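Local coordinates for protein cytochrome P450 reductase (Amycolatopsis methanolica 239, PDB 5OGX) that transfers electrons from NADH through FAD and a [2Fe-2S] cluster to the P450 GcoA, which O-demethylates guaiacol and other lignin-derived aromatics, at residues G282-P285 / T286-F289; K315-R319 / R320-P324; D180-A183 / A184-V188; D112-R115 / D116-R119. All coordinates share one frame; numbering follows the deposited sequence. Where two conformers were deposited one is given.

Interaction 1. Residues G282-P285 / T286-F289. Unlike the reference sequence in segment 282-285: Gly282 (reference Ser).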
loop_
_atom_site.group_PDB
_atom_site.type_symbol
_atom_site.label_atom_id
_atom_site.label_comp_id
_atom_site.label_asym_id
_atom_site.label_seq_id
_atom_site.Cartn_x
_atom_site.Cartn_y
_atom_site.Cartn_z
ATOM N N GLY A 282 5.720 15.340 20.568
ATOM C CA GLY A 282 5.826 14.056 21.222
ATOM C C GLY A 282 4.532 13.267 21.132
ATOM O O GLY A 282 3.465 13.815 20.866
ATOM N N GLY A 283 4.644 11.961 21.356
ATOM C CA GLY A 283 3.468 11.124 21.454
ATOM C C GLY A 283 3.231 10.252 20.243
ATOM O O GLY A 283 4.167 9.841 19.552
ATOM N N PHE A 284 1.971 9.959 19.983
ATOM C CA PHE A 284 1.643 9.094 18.877
ATOM C C PHE A 284 0.947 9.909 17.784
ATOM O O PHE A 284 0.301 10.915 18.080
ATOM C CB PHE A 284 0.772 7.939 19.388
ATOM C CG PHE A 284 1.468 7.092 20.430
ATOM C CD1 PHE A 284 2.343 6.092 20.054
ATOM C CD2 PHE A 284 1.273 7.325 21.780
ATOM C CE1 PHE A 284 2.995 5.331 20.998
ATOM C CE2 PHE A 284 1.923 6.559 22.734
ATOM C CZ PHE A 284 2.785 5.565 22.343
ATOM N N PRO A 285 1.104 9.540 16.513
ATOM C CA PRO A 285 0.800 10.509 15.439
ATOM C C PRO A 285 -0.674 10.803 15.265
ATOM O O PRO A 285 -1.048 11.957 15.007
ATOM C CB PRO A 285 1.394 9.847 14.192
ATOM C CG PRO A 285 1.465 8.388 14.528
ATOM C CD PRO A 285 1.671 8.282 16.004
ATOM N N THR A 286 -1.535 9.794 15.373
ATOM C CA THR A 286 -2.957 10.094 15.324
ATOM C C THR A 286 -3.358 11.071 16.423
ATOM O O THR A 286 -4.190 11.957 16.200
ATOM C CB THR A 286 -3.744 8.791 15.402
ATOM O OG1 THR A 286 -3.380 8.012 14.254
ATOM C CG2 THR A 286 -5.227 9.063 15.369
ATOM N N ASP A 287 -2.743 10.957 17.603
ATOM C CA ASP A 287 -3.027 11.899 18.686
ATOM C C ASP A 287 -2.690 13.335 18.292
ATOM O O ASP A 287 -3.399 14.271 18.675
ATOM C CB ASP A 287 -2.240 11.515 19.940
ATOM C CG ASP A 287 -2.580 10.127 20.451
ATOM O OD1 ASP A 287 -3.594 9.548 20.005
ATOM O OD2 ASP A 287 -1.836 9.621 21.319
ATOM N N ALA A 288 -1.599 13.534 17.554
ATOM C CA ALA A 288 -1.200 14.889 17.186
ATOM C C ALA A 288 -2.186 15.518 16.209
ATOM O O ALA A 288 -2.471 16.718 16.292
ATOM C CB ALA A 288 0.210 14.889 16.593
ATOM N N PHE A 289 -2.711 14.733 15.264
ATOM C CA PHE A 289 -3.712 15.282 14.359
ATOM C C PHE A 289 -4.963 15.691 15.118
ATOM O O PHE A 289 -5.501 16.782 14.906
ATOM C CB PHE A 289 -4.072 14.275 13.266
ATOM C CG PHE A 289 -5.325 14.629 12.513
ATOM C CD1 PHE A 289 -5.331 15.682 11.613
ATOM C CD2 PHE A 289 -6.487 13.874 12.671
ATOM C CE1 PHE A 289 -6.455 16.007 10.902
ATOM C CE2 PHE A 289 -7.639 14.196 11.961
ATOM C CZ PHE A 289 -7.623 15.261 11.073
HETATM O O HOH W 1 0.238 10.852 21.992
#
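Phe284 and Asp287 meet at the start of helix 285-292. Phe284 is the N-cap residue, so Asp287 stands at the third position of the first turn. One water joins the two residues. It accepts from Phe284 N at 2.8 Å and donates to Asp287 OD2 at 2.5 Å. The water thus stands between the carboxylate and the N-cap amide, the two groups that bond directly in a capping box. Asp287 CG lies anti to its own carbonyl carbon (chi1 -60°), which turns the carboxylate back toward Phe284. The two side chains run alongside each other, their planes 81° apart. Asp287 OD2 sits at the ring edge, 3.9 Å from Phe284 CD2. A negative charge at this helix end would probably be favoured by the helix dipole.

The backbone acceptors are used in turn. Phe284 O takes Ala288 N at 3.3 Å, with the donor in the carbonyl plane. Pro285 O takes Phe289 N at 3.2 Å, in a fairly straight bond (160°). It also receives a weak second bond from Ala288 N at 3.0 Å. Pro285 has no N-H, so its nitrogen needs no acceptor in this first turn. Before the cap, the backbone of Gly283 bonds with that of Leu272.

Pro285 and Thr286 rest on Ile213 of strand 210-215, and Ala288 touches Tyr241. The arrangement is a helix N-cap with proline at the first helical position. It starts a helix that packs against the parallel sheet of the NAD-binding domain.

Interaction 2. Residues K315-R319 / R320-P324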
loop_
_atom_site.group_PDB
_atom_site.type_symbol
_atom_site.label_atom_id
_atom_site.label_comp_id
_atom_site.label_asym_id
_atom_site.label_seq_id
_atom_site.Cartn_x
_atom_site.Cartn_y
_atom_site.Cartn_z
ATOM N N LYS A 315 -10.256 4.195 14.044
ATOM C CA LYS A 315 -11.284 4.403 15.054
ATOM C C LYS A 315 -11.195 5.804 15.648
ATOM O O LYS A 315 -12.224 6.426 15.930
ATOM C CB LYS A 315 -11.182 3.326 16.136
ATOM C CG LYS A 315 -11.680 1.983 15.615
ATOM C CD LYS A 315 -11.333 0.819 16.521
ATOM C CE LYS A 315 -11.461 -0.490 15.750
ATOM N NZ LYS A 315 -11.288 -1.698 16.606
ATOM N N ALA A 316 -9.979 6.315 15.835
ATOM C CA ALA A 316 -9.826 7.667 16.363
ATOM C C ALA A 316 -10.373 8.704 15.389
ATOM O O ALA A 316 -11.060 9.646 15.808
ATOM C CB ALA A 316 -8.360 7.954 16.676
ATOM N N PHE A 317 -10.057 8.563 14.098
ATOM C CA PHE A 317 -10.656 9.437 13.088
ATOM C C PHE A 317 -12.180 9.425 13.194
ATOM O O PHE A 317 -12.834 10.474 13.164
ATOM C CB PHE A 317 -10.243 8.990 11.685
ATOM C CG PHE A 317 -8.831 9.337 11.282
ATOM C CD1 PHE A 317 -8.008 10.104 12.082
ATOM C CD2 PHE A 317 -8.348 8.883 10.060
ATOM C CE1 PHE A 317 -6.715 10.419 11.669
ATOM C CE2 PHE A 317 -7.072 9.204 9.639
ATOM C CZ PHE A 317 -6.260 9.962 10.448
ATOM N N LYS A 318 -12.769 8.233 13.311
ATOM C CA LYS A 318 -14.229 8.149 13.295
ATOM C C LYS A 318 -14.833 8.779 14.542
ATOM O O LYS A 318 -15.900 9.398 14.476
ATOM C CB LYS A 318 -14.678 6.693 13.161
ATOM C CG LYS A 318 -14.519 6.123 11.770
ATOM C CD LYS A 318 -14.830 4.617 11.760
ATOM C CE LYS A 318 -14.650 4.019 10.368
ATOM N NZ LYS A 318 -15.228 2.637 10.274
ATOM N N ARG A 319 -14.161 8.648 15.687
ATOM C CA ARG A 319 -14.685 9.238 16.915
ATOM C C ARG A 319 -14.709 10.758 16.841
ATOM O O ARG A 319 -15.516 11.398 17.527
ATOM C CB ARG A 319 -13.860 8.778 18.113
ATOM C CG ARG A 319 -13.985 7.291 18.393
ATOM C CD ARG A 319 -13.313 6.911 19.703
ATOM N NE ARG A 319 -12.195 7.791 20.030
ATOM C CZ ARG A 319 -10.917 7.456 19.896
ATOM N NH1 ARG A 319 -9.977 8.328 20.215
ATOM N NH2 ARG A 319 -10.584 6.252 19.440
ATOM N N ARG A 320 -13.837 11.350 16.026
ATOM C CA ARG A 320 -13.842 12.784 15.783
ATOM C C ARG A 320 -14.655 13.146 14.547
ATOM O O ARG A 320 -14.493 14.248 14.005
ATOM C CB ARG A 320 -12.407 13.303 15.672
ATOM C CG ARG A 320 -11.618 13.213 16.985
ATOM C CD ARG A 320 -12.511 13.555 18.172
ATOM N NE ARG A 320 -11.780 13.707 19.429
ATOM C CZ ARG A 320 -11.295 14.859 19.877
ATOM N NH1 ARG A 320 -11.451 15.968 19.170
ATOM N NH2 ARG A 320 -10.652 14.904 21.038
ATOM N N ARG A 321 -15.509 12.227 14.093
ATOM C CA ARG A 321 -16.584 12.450 13.140
ATOM C C ARG A 321 -16.080 12.593 11.712
ATOM O O ARG A 321 -16.791 13.126 10.854
ATOM C CB ARG A 321 -17.449 13.646 13.557
ATOM C CG ARG A 321 -18.232 13.334 14.847
ATOM C CD ARG A 321 -18.828 14.576 15.499
ATOM N NE ARG A 321 -20.023 15.019 14.792
ATOM C CZ ARG A 321 -20.094 16.159 14.117
ATOM N NH1 ARG A 321 -19.038 16.958 14.070
ATOM N NH2 ARG A 321 -21.216 16.500 13.493
ATOM N N MET A 322 -14.894 12.061 11.417
ATOM C CA MET A 322 -14.488 11.916 10.024
ATOM C C MET A 322 -15.330 10.814 9.383
ATOM O O MET A 322 -15.618 9.791 10.014
ATOM C CB MET A 322 -12.986 11.600 9.946
ATOM C CG MET A 322 -12.407 11.658 8.555
ATOM S SD MET A 322 -10.704 11.150 8.411
ATOM C CE MET A 322 -9.912 12.363 9.498
ATOM N N SER A 323 -15.740 11.034 8.138
ATOM C CA SER A 323 -16.695 10.125 7.487
ATOM C C SER A 323 -16.030 8.805 7.102
ATOM O O SER A 323 -14.990 8.813 6.435
ATOM C CB SER A 323 -17.279 10.795 6.249
ATOM O OG SER A 323 -18.058 11.920 6.614
ATOM N N PRO A 324 -16.614 7.654 7.470
ATOM C CA PRO A 324 -16.076 6.361 7.008
ATOM C C PRO A 324 -15.767 6.316 5.522
ATOM O O PRO A 324 -14.800 5.663 5.099
ATOM C CB PRO A 324 -17.211 5.372 7.354
ATOM C CG PRO A 324 -17.900 5.969 8.490
ATOM C CD PRO A 324 -17.786 7.494 8.338
HETATM O O HOH W 2 -17.405 9.144 12.095
#
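A Schellman motif ends helix 307-319, and a Met-aromatic contact between Phe317 and Met322 lies across it. Arg321 is the C-prime residue, with positive phi (76°). Met322 N reaches back to Phe317 O at 3.1 Å, and Arg321 N bonds to Lys318 O at 2.9 Å. The second donor comes from above the Lys318 carbonyl plane. Arg320 N still keeps a helical bond to Ala316 O at 3.3 Å. One water donates to both Lys318 O and Met322 O and so bridges the reversal.

Phe317 and Met322 lie side by side and point the same way. Met322 CG is anti to the backbone N (chi1 -170°), and the chain bends only at its last torsion. This lays the methyl CE over one face of the Phe317 ring, 3.9 Å from the centroid, in a CH-pi contact. The sulfur approaches obliquely, with SD 3.7 Å from Phe317 CD2. An alanine at Phe317 is likely to leave the Met322 methyl without its aromatic face and open a gap beneath it.

The Arg320 chain bends at chi2, its CG lies near Ala316 O, and its NH1 bonds to Pro294 O. Phe317 and Met322 both touch Val211 of strand 210-215 and Ile327 of strand 327-331. Both also meet Phe289 of helix 285-292, so the helix end is wedged between that helix and the parallel sheet.

Interaction 3. Residues D180-A183 / A184-V188. Unlike the reference sequence in segment 180-183: Ala183 (reference Thr).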
loop_
_atom_site.group_PDB
_atom_site.type_symbol
_atom_site.label_atom_id
_atom_site.label_comp_id
_atom_site.label_asym_id
_atom_site.label_seq_id
_atom_site.Cartn_x
_atom_site.Cartn_y
_atom_site.Cartn_z
ATOM N N ASP A 180 21.500 -6.484 4.104
ATOM C CA ASP A 180 22.702 -7.315 4.208
ATOM C C ASP A 180 22.859 -8.104 2.908
ATOM O O ASP A 180 22.493 -9.280 2.811
ATOM C CB ASP A 180 22.635 -8.257 5.408
ATOM C CG ASP A 180 23.796 -9.220 5.441
ATOM O OD1 ASP A 180 24.868 -8.838 4.929
ATOM O OD2 ASP A 180 23.631 -10.346 5.958
ATOM N N GLY A 181 23.430 -7.455 1.898
ATOM C CA GLY A 181 23.667 -8.154 0.649
ATOM C C GLY A 181 23.247 -7.414 -0.605
ATOM O O GLY A 181 23.977 -7.425 -1.602
ATOM N N LEU A 182 22.073 -6.781 -0.576
ATOM C CA LEU A 182 21.613 -6.003 -1.720
ATOM C C LEU A 182 22.665 -4.981 -2.124
ATOM O O LEU A 182 23.240 -4.292 -1.275
ATOM C CB LEU A 182 20.297 -5.293 -1.387
ATOM C CG LEU A 182 19.561 -4.668 -2.573
ATOM C CD1 LEU A 182 18.802 -5.741 -3.340
ATOM C CD2 LEU A 182 18.601 -3.565 -2.113
ATOM N N ALA A 183 22.917 -4.889 -3.427
ATOM C CA ALA A 183 23.921 -3.965 -3.933
ATOM C C ALA A 183 23.485 -3.444 -5.294
ATOM O O ALA A 183 22.760 -4.121 -6.030
ATOM C CB ALA A 183 25.297 -4.632 -4.043
ATOM N N ALA A 184 23.945 -2.235 -5.622
ATOM C CA ALA A 184 23.717 -1.671 -6.947
ATOM C C ALA A 184 24.130 -2.657 -8.031
ATOM O O ALA A 184 25.186 -3.292 -7.952
ATOM C CB ALA A 184 24.493 -0.361 -7.106
ATOM N N GLY A 185 23.275 -2.793 -9.045
ATOM C CA GLY A 185 23.493 -3.715 -10.134
ATOM C C GLY A 185 22.795 -5.051 -9.981
ATOM O O GLY A 185 22.667 -5.782 -10.972
ATOM N N ASP A 186 22.341 -5.392 -8.773
ATOM C CA ASP A 186 21.564 -6.615 -8.597
ATOM C C ASP A 186 20.263 -6.550 -9.386
ATOM O O ASP A 186 19.564 -5.533 -9.372
ATOM C CB ASP A 186 21.223 -6.848 -7.125
ATOM C CG ASP A 186 22.424 -7.151 -6.271
ATOM O OD1 ASP A 186 23.486 -7.520 -6.823
ATOM O OD2 ASP A 186 22.280 -7.062 -5.030
ATOM N N ARG A 187 19.924 -7.650 -10.054
ATOM C CA ARG A 187 18.568 -7.831 -10.558
ATOM C C ARG A 187 17.662 -8.298 -9.429
ATOM O O ARG A 187 18.071 -9.080 -8.565
ATOM C CB ARG A 187 18.550 -8.844 -11.702
ATOM C CG ARG A 187 18.966 -8.273 -13.053
ATOM C CD ARG A 187 17.868 -7.390 -13.635
ATOM N NE ARG A 187 16.607 -8.114 -13.779
ATOM C CZ ARG A 187 16.340 -8.958 -14.770
ATOM N NH1 ARG A 187 17.246 -9.187 -15.712
ATOM N NH2 ARG A 187 15.167 -9.579 -14.819
ATOM N N VAL A 188 16.423 -7.817 -9.426
ATOM C CA VAL A 188 15.484 -8.124 -8.353
ATOM C C VAL A 188 14.196 -8.631 -8.980
ATOM O O VAL A 188 13.637 -7.981 -9.868
ATOM C CB VAL A 188 15.210 -6.886 -7.468
ATOM C CG1 VAL A 188 14.088 -7.157 -6.463
ATOM C CG2 VAL A 188 16.492 -6.446 -6.755
#
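The carboxylate of Asp186 turns one face to the backbone of Ala183, whose N and O both lie on that side. Ala183 N donates to Asp186 OD2 at 2.8 Å. The donor comes from well above the carboxylate plane, 53° out of it. Ala183 O stands over the same face, 3.1 Å from Asp186 CG.

The motif is a type II beta turn from Ala183 to Asp186, leading into strand 187-194 of the FAD-binding domain. Asp186 N closes it on Ala183 O at 3.1 Å, with a fairly straight N-H (162°). Ala184 and Gly185 are the corner residues. Gly185 has positive phi, and a CB at these backbone angles would collide with the carbonyl O of Ala184.

Ala183 is therefore gripped twice by one residue. Its O is bonded by the Asp186 amide, and its N by the Asp186 side chain. With chi1 at -67° the carboxylate folds back beside the backbone N of Asp186, and this brings it across the turn to Ala183. Ala183 O is an acceptor close to the carboxylate, so the two N-H bonds, one to each acceptor, probably help to offset that proximity.

The turn is tied to the antiparallel sheet. Gly185 and Asp186 form backbone bonds with Val107 of strand 101-114. Leu182 and Val188 both pack on Val107 and on Trp177 of helix 174-178. Their side chains cross at about a right angle, and the meeting point is Leu182 CD1 against Val188 CG2, 4.2 Å apart.

Interaction 4. Residues D112-R115 / D116-R119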
loop_
_atom_site.group_PDB
_atom_site.type_symbol
_atom_site.label_atom_id
_atom_site.label_comp_id
_atom_site.label_asym_id
_atom_site.label_seq_id
_atom_site.Cartn_x
_atom_site.Cartn_y
_atom_site.Cartn_z
ATOM N N ASP A 112 21.510 4.106 3.224
ATOM C CA ASP A 112 21.070 4.171 4.612
ATOM C C ASP A 112 20.652 5.612 4.885
ATOM O O ASP A 112 21.488 6.518 4.847
ATOM C CB ASP A 112 22.193 3.719 5.548
ATOM C CG ASP A 112 22.397 2.215 5.531
ATOM O OD1 ASP A 112 21.512 1.479 6.013
ATOM O OD2 ASP A 112 23.439 1.760 5.012
ATOM N N ILE A 113 19.360 5.843 5.125
ATOM C CA ILE A 113 18.843 7.203 5.226
ATOM C C ILE A 113 18.439 7.592 6.641
ATOM O O ILE A 113 18.272 8.794 6.908
ATOM C CB ILE A 113 17.668 7.437 4.249
ATOM C CG1 ILE A 113 16.474 6.521 4.560
ATOM C CG2 ILE A 113 18.128 7.253 2.809
ATOM C CD1 ILE A 113 15.276 6.794 3.661
ATOM N N ALA A 114 18.288 6.638 7.551
ATOM C CA ALA A 114 17.892 6.908 8.930
ATOM C C ALA A 114 18.086 5.620 9.716
ATOM O O ALA A 114 18.387 4.568 9.146
ATOM C CB ALA A 114 16.444 7.408 9.020
ATOM N N ARG A 115 17.918 5.712 11.035
ATOM C CA ARG A 115 18.034 4.529 11.879
ATOM C C ARG A 115 17.169 3.399 11.336
ATOM O O ARG A 115 15.957 3.562 11.157
ATOM C CB ARG A 115 17.629 4.844 13.317
ATOM C CG ARG A 115 17.672 3.621 14.227
ATOM C CD ARG A 115 17.601 4.024 15.691
ATOM N NE ARG A 115 16.350 4.710 16.008
ATOM C CZ ARG A 115 16.083 5.256 17.191
ATOM N NH1 ARG A 115 14.923 5.861 17.403
ATOM N NH2 ARG A 115 16.980 5.193 18.162
ATOM N N ASP A 116 17.813 2.265 11.047
ATOM C CA ASP A 116 17.142 1.062 10.548
ATOM C C ASP A 116 16.311 1.326 9.294
ATOM O O ASP A 116 15.319 0.638 9.056
ATOM C CB ASP A 116 16.249 0.434 11.622
ATOM C CG ASP A 116 17.042 -0.223 12.730
ATOM O OD1 ASP A 116 18.200 -0.616 12.486
ATOM O OD2 ASP A 116 16.498 -0.344 13.845
ATOM N N THR A 117 16.699 2.300 8.473
ATOM C CA THR A 117 15.892 2.688 7.321
ATOM C C THR A 117 16.772 2.810 6.089
ATOM O O THR A 117 17.833 3.442 6.141
ATOM C CB THR A 117 15.157 4.015 7.570
ATOM O OG1 THR A 117 14.434 3.941 8.804
ATOM C CG2 THR A 117 14.181 4.288 6.441
ATOM N N ARG A 118 16.325 2.212 4.984
ATOM C CA ARG A 118 17.031 2.296 3.716
ATOM C C ARG A 118 16.106 2.764 2.602
ATOM O O ARG A 118 14.931 2.384 2.551
ATOM C CB ARG A 118 17.630 0.955 3.330
ATOM C CG ARG A 118 18.966 0.728 3.994
ATOM C CD ARG A 118 19.590 -0.606 3.645
ATOM N NE ARG A 118 21.011 -0.532 3.970
ATOM C CZ ARG A 118 21.954 -1.345 3.506
ATOM N NH1 ARG A 118 21.653 -2.340 2.676
ATOM N NH2 ARG A 118 23.213 -1.152 3.885
ATOM N N ARG A 119 16.658 3.564 1.697
ATOM C CA ARG A 119 16.017 3.866 0.428
ATOM C C ARG A 119 16.559 2.902 -0.615
ATOM O O ARG A 119 17.768 2.666 -0.684
ATOM C CB ARG A 119 16.277 5.312 -0.007
ATOM C CG ARG A 119 15.260 5.827 -1.039
ATOM C CD ARG A 119 15.718 7.105 -1.740
ATOM N NE ARG A 119 16.299 8.083 -0.817
ATOM C CZ ARG A 119 15.592 8.932 -0.073
ATOM N NH1 ARG A 119 14.256 8.939 -0.126
ATOM N NH2 ARG A 119 16.225 9.778 0.729
HETATM O O HOH W 3 20.011 2.399 7.786
#
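Residues 112-114 and 117-119 are antiparallel strands joined by a type II turn from Ala114 to Thr117, with Arg115 and Asp116 at the corners. Asp116 has positive phi. Thr117 N bonds to Ala114 O at 2.9 Å, and Ile113 N bonds to Thr117 O at 3.0 Å. Ile113 and Ala114 thus both face Thr117, which makes a classic beta bulge. Asp112 and Arg118 form a non-hydrogen-bonded pair beyond it.

Thr117 OG1 donates to Arg115 O at 2.8 Å and braces the turn from the side chain. Thr117 CG2 packs on Ile113 CG1 at 3.7 Å. Ile113 CG1 sits between its own N and carbonyl carbon (chi1 62°), and this brings CD1 over one face of the Arg119 guanidinium. That group is held by Asp252 and Glu162.

Asp112 and Arg118 lie side by side. Arg118 grips the carboxylate side-on with two nitrogens. NE meets OD1 of Asp112 at 2.9 Å in a nearly straight bond (167°), and NH2 meets OD2 at 3.1 Å. The two planes are 53° apart, so the fork is twisted. Arg118 NH1 goes to Leu178 O. A leucine at Arg118 would probably leave the Asp112 carboxylate without its paired charge and Leu178 O without this donor.

The hairpin belongs to the antiparallel sheet of the FAD-binding domain, with Arg119 beside His164, which binds FAD. Arg115 pairs with Asp249 and Glu275, and Asp116 with Arg167. These salt bridges probably help fix the hairpin end against its surroundings.

Interactions 1 and 2 touch in the NAD-binding domain, their centres 15 Å apart. Thr286 CG2 lies 3.6 Å from Ala316 CB, and Phe289 CD2 lies 3.6 Å from Phe317 CE1. The start of one helix thus packs on the end of another. Interactions 3 and 4 share the antiparallel sheet of the FAD-binding domain. Their centres are 16 Å apart and they do not touch. Of interactions 1, 3 and 4, interaction 4 comes nearest the flavin: the side chain of Thr117 is about 7 Å from FAD, against about 12 Å for Leu182 and about 14 Å for Phe284. Interaction 2 lies away from the annotated sites, its centre 43 Å from that of interaction 3.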